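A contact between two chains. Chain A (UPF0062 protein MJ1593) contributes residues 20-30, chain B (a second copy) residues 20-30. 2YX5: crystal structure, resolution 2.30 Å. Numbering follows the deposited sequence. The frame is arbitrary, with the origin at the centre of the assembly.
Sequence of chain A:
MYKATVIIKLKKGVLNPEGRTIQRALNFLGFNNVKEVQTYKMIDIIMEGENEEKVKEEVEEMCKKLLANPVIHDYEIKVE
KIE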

# COMPACT_ATOMS: atom_id res chain seq x y z
N ARG A 20 -11.33 6.41 4.85
CA ARG A 20 -12.31 6.29 5.91
C ARG A 20 -11.67 5.86 7.23
O ARG A 20 -11.99 6.39 8.29
CB ARG A 20 -13.39 5.30 5.49
CG ARG A 20 -14.18 5.82 4.29
CD ARG A 20 -14.78 4.70 3.49
NE ARG A 20 -15.57 3.81 4.33
CZ ARG A 20 -16.77 4.10 4.82
NH1 ARG A 20 -17.34 5.28 4.55
NH2 ARG A 20 -17.41 3.21 5.57
N THR A 21 -10.73 4.94 7.14
CA THR A 21 -10.06 4.44 8.32
C THR A 21 -9.23 5.51 8.99
O THR A 21 -9.24 5.67 10.21
CB THR A 21 -9.14 3.27 7.96
OG1 THR A 21 -9.95 2.24 7.39
CG2 THR A 21 -8.42 2.73 9.20
N ILE A 22 -8.49 6.24 8.18
CA ILE A 22 -7.66 7.28 8.73
C ILE A 22 -8.52 8.32 9.44
O ILE A 22 -8.18 8.76 10.54
CB ILE A 22 -6.82 7.93 7.63
CG1 ILE A 22 -5.78 6.90 7.15
CG2 ILE A 22 -6.16 9.19 8.14
CD1 ILE A 22 -4.95 7.32 5.97
N GLN A 23 -9.64 8.68 8.82
CA GLN A 23 -10.53 9.67 9.40
C GLN A 23 -10.99 9.23 10.79
O GLN A 23 -10.76 9.93 11.79
CB GLN A 23 -11.75 9.85 8.52
CG GLN A 23 -12.62 11.03 8.90
CD GLN A 23 -13.98 10.91 8.28
OE1 GLN A 23 -14.77 10.07 8.67
NE2 GLN A 23 -14.26 11.74 7.28
N ARG A 24 -11.62 8.07 10.84
CA ARG A 24 -12.13 7.55 12.10
C ARG A 24 -11.05 7.37 13.18
O ARG A 24 -11.25 7.75 14.34
CB ARG A 24 -12.91 6.26 11.81
CG ARG A 24 -14.18 6.56 11.02
CD ARG A 24 -14.87 5.30 10.56
NE ARG A 24 -16.09 5.54 9.78
CZ ARG A 24 -16.13 6.02 8.54
NH1 ARG A 24 -15.01 6.32 7.90
NH2 ARG A 24 -17.30 6.19 7.94
N ALA A 25 -9.90 6.84 12.80
CA ALA A 25 -8.84 6.68 13.77
C ALA A 25 -8.41 8.07 14.23
O ALA A 25 -8.00 8.25 15.38
CB ALA A 25 -7.65 5.94 13.15
N LEU A 26 -8.49 9.06 13.35
CA LEU A 26 -8.08 10.41 13.74
C LEU A 26 -9.09 11.03 14.71
O LEU A 26 -8.71 11.65 15.71
CB LEU A 26 -7.92 11.31 12.52
CG LEU A 26 -6.60 11.09 11.83
CD1 LEU A 26 -6.52 11.95 10.57
CD2 LEU A 26 -5.48 11.40 12.80
N ASN A 27 -10.37 10.86 14.43
CA ASN A 27 -11.39 11.38 15.32
C ASN A 27 -11.29 10.63 16.63
O ASN A 27 -11.42 11.23 17.71
CB ASN A 27 -12.78 11.19 14.72
CG ASN A 27 -13.00 12.03 13.49
OD1 ASN A 27 -12.42 13.12 13.34
ND2 ASN A 27 -13.85 11.55 12.59
N PHE A 28 -11.05 9.33 16.55
CA PHE A 28 -10.94 8.52 17.74
C PHE A 28 -9.88 9.04 18.70
O PHE A 28 -10.03 8.94 19.91
CB PHE A 28 -10.60 7.08 17.38
CG PHE A 28 -10.37 6.20 18.58
CD1 PHE A 28 -11.44 5.54 19.18
CD2 PHE A 28 -9.10 6.09 19.15
CE1 PHE A 28 -11.25 4.78 20.32
CE2 PHE A 28 -8.90 5.34 20.29
CZ PHE A 28 -9.98 4.67 20.88
N LEU A 29 -8.80 9.58 18.17
CA LEU A 29 -7.74 10.08 19.03
C LEU A 29 -7.97 11.50 19.55
O LEU A 29 -7.15 12.02 20.32
CB LEU A 29 -6.40 10.00 18.30
CG LEU A 29 -5.91 8.57 18.09
CD1 LEU A 29 -4.71 8.60 17.15
CD2 LEU A 29 -5.57 7.92 19.43
N GLY A 30 -9.07 12.12 19.13
CA GLY A 30 -9.36 13.46 19.59
C GLY A 30 -9.46 14.50 18.51
O GLY A 30 -10.20 15.47 18.66
N ARG B 20 -2.04 0.34 13.74
CA ARG B 20 -2.56 1.22 14.77
C ARG B 20 -3.81 1.96 14.30
O ARG B 20 -4.78 2.08 15.04
CB ARG B 20 -1.47 2.21 15.18
CG ARG B 20 -0.30 1.49 15.84
CD ARG B 20 0.98 2.28 15.70
NE ARG B 20 0.82 3.64 16.18
CZ ARG B 20 0.75 3.99 17.46
NH1 ARG B 20 0.83 3.07 18.41
NH2 ARG B 20 0.62 5.28 17.78
N THR B 21 -3.79 2.40 13.05
CA THR B 21 -4.91 3.12 12.50
C THR B 21 -6.14 2.25 12.39
O THR B 21 -7.25 2.67 12.73
CB THR B 21 -4.57 3.66 11.11
OG1 THR B 21 -3.44 4.53 11.23
CG2 THR B 21 -5.75 4.43 10.50
N ILE B 22 -5.95 1.05 11.89
CA ILE B 22 -7.06 0.16 11.75
C ILE B 22 -7.69 -0.13 13.11
O ILE B 22 -8.91 -0.12 13.24
CB ILE B 22 -6.62 -1.14 11.06
CG1 ILE B 22 -6.26 -0.82 9.61
CG2 ILE B 22 -7.71 -2.18 11.16
CD1 ILE B 22 -5.68 -1.95 8.82
N GLN B 23 -6.84 -0.35 14.11
CA GLN B 23 -7.33 -0.64 15.45
C GLN B 23 -8.23 0.48 15.95
O GLN B 23 -9.41 0.27 16.27
CB GLN B 23 -6.16 -0.80 16.40
CG GLN B 23 -6.55 -1.34 17.76
CD GLN B 23 -5.46 -1.09 18.76
OE1 GLN B 23 -5.24 0.04 19.16
NE2 GLN B 23 -4.75 -2.13 19.16
N ARG B 24 -7.68 1.68 16.00
CA ARG B 24 -8.42 2.83 16.48
C ARG B 24 -9.71 3.12 15.69
O ARG B 24 -10.77 3.37 16.28
CB ARG B 24 -7.47 4.04 16.53
CG ARG B 24 -6.40 3.84 17.61
CD ARG B 24 -5.34 4.92 17.55
NE ARG B 24 -4.29 4.75 18.56
CZ ARG B 24 -3.34 3.82 18.54
NH1 ARG B 24 -3.29 2.93 17.55
NH2 ARG B 24 -2.43 3.78 19.50
N ALA B 25 -9.64 3.04 14.37
CA ALA B 25 -10.83 3.26 13.58
C ALA B 25 -11.83 2.16 13.92
O ALA B 25 -13.04 2.38 13.88
CB ALA B 25 -10.50 3.23 12.09
N LEU B 26 -11.35 0.96 14.24
CA LEU B 26 -12.27 -0.13 14.56
C LEU B 26 -12.94 0.10 15.92
O LEU B 26 -14.14 -0.10 16.07
CB LEU B 26 -11.55 -1.47 14.56
CG LEU B 26 -11.37 -2.01 13.16
CD1 LEU B 26 -10.58 -3.32 13.20
CD2 LEU B 26 -12.73 -2.19 12.53
N ASN B 27 -12.16 0.52 16.90
CA ASN B 27 -12.72 0.80 18.21
C ASN B 27 -13.66 1.98 18.07
O ASN B 27 -14.74 1.99 18.67
CB ASN B 27 -11.62 1.14 19.21
CG ASN B 27 -10.73 -0.04 19.51
OD1 ASN B 27 -11.16 -1.20 19.45
ND2 ASN B 27 -9.48 0.24 19.85
N PHE B 28 -13.27 2.95 17.27
CA PHE B 28 -14.09 4.13 17.07
C PHE B 28 -15.49 3.78 16.58
O PHE B 28 -16.46 4.44 16.93
CB PHE B 28 -13.45 5.07 16.06
CG PHE B 28 -14.30 6.26 15.74
CD1 PHE B 28 -14.21 7.43 16.50
CD2 PHE B 28 -15.23 6.20 14.70
CE1 PHE B 28 -15.04 8.51 16.24
CE2 PHE B 28 -16.06 7.28 14.44
CZ PHE B 28 -15.96 8.44 15.21
N LEU B 29 -15.60 2.74 15.76
CA LEU B 29 -16.90 2.37 15.24
C LEU B 29 -17.72 1.48 16.18
O LEU B 29 -18.86 1.12 15.86
CB LEU B 29 -16.74 1.70 13.88
CG LEU B 29 -16.29 2.65 12.78
CD1 LEU B 29 -15.93 1.83 11.54
CD2 LEU B 29 -17.37 3.68 12.48
N GLY B 30 -17.14 1.13 17.32
CA GLY B 30 -17.86 0.30 18.26
C GLY B 30 -17.20 -1.03 18.58
O GLY B 30 -17.37 -1.54 19.68

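Two copies of one helix, begun before residue 20, cross about an exact two-fold axis at 70°, their axes 7.3 Å apart at closest approach; every contact between unlike residues occurs twice, and 631 Å² is buried without a hydrogen bond between the stretches. In chain B, R20(B) does not touch the other stretch, but its carbonyl O accepts a hydrogen bond from R24(B) NH1 (3.0 Å). T21(B) turns its methyl to the partner: T21(B) CG2 meets T21(A) CG2 at 3.4 Å, while its OG1 is hydrogen-bonded elsewhere in the structure, so a polar residue can be buried here. I22(B) points away, yet its CA lies 3.9 Å from T21(A) CG2. R24(B) points toward chain A and packs with its aliphatic part, R24(B) CB lying 3.9 Å from A25(A) CB and 3.7 Å from F28(A) CD2. Farther out, R24(B) NE lies 3.5 Å from L29(A) CD2, which sits at the edge of the guanidinium, near its plane. A25(B) marks the tightest backbone approach, its CA 4.0 Å from A25(A) CA. A methyl fits this narrow space: A25(B) CB rests 3.3 Å from T21(A) O and 4.1 Å from A25(A) CB. L26(B) points away, not touching the other stretch. N27(B) contributes its CB, 3.8 Å from F28(A) CE1. F28(B), chi1 t, extends its ring across the partner helix, with CG 3.7 Å from R24(A) O and CD1 3.7 Å from F28(A) CA; the two CB atoms, F28(B) CB and F28(A) CB, meet at 3.7 Å. Although exposed in the assembly, F28(B) has 83 Å² covered by the other stretch. L29(B) starts sideways, but its end comes nearer, bringing CD2 within 3.5 Å of R24(A) NE. G30(B) closes the helix in a Schellman motif; its positive phi would jam a CB against the preceding carbonyl O, so glycine suits the turn.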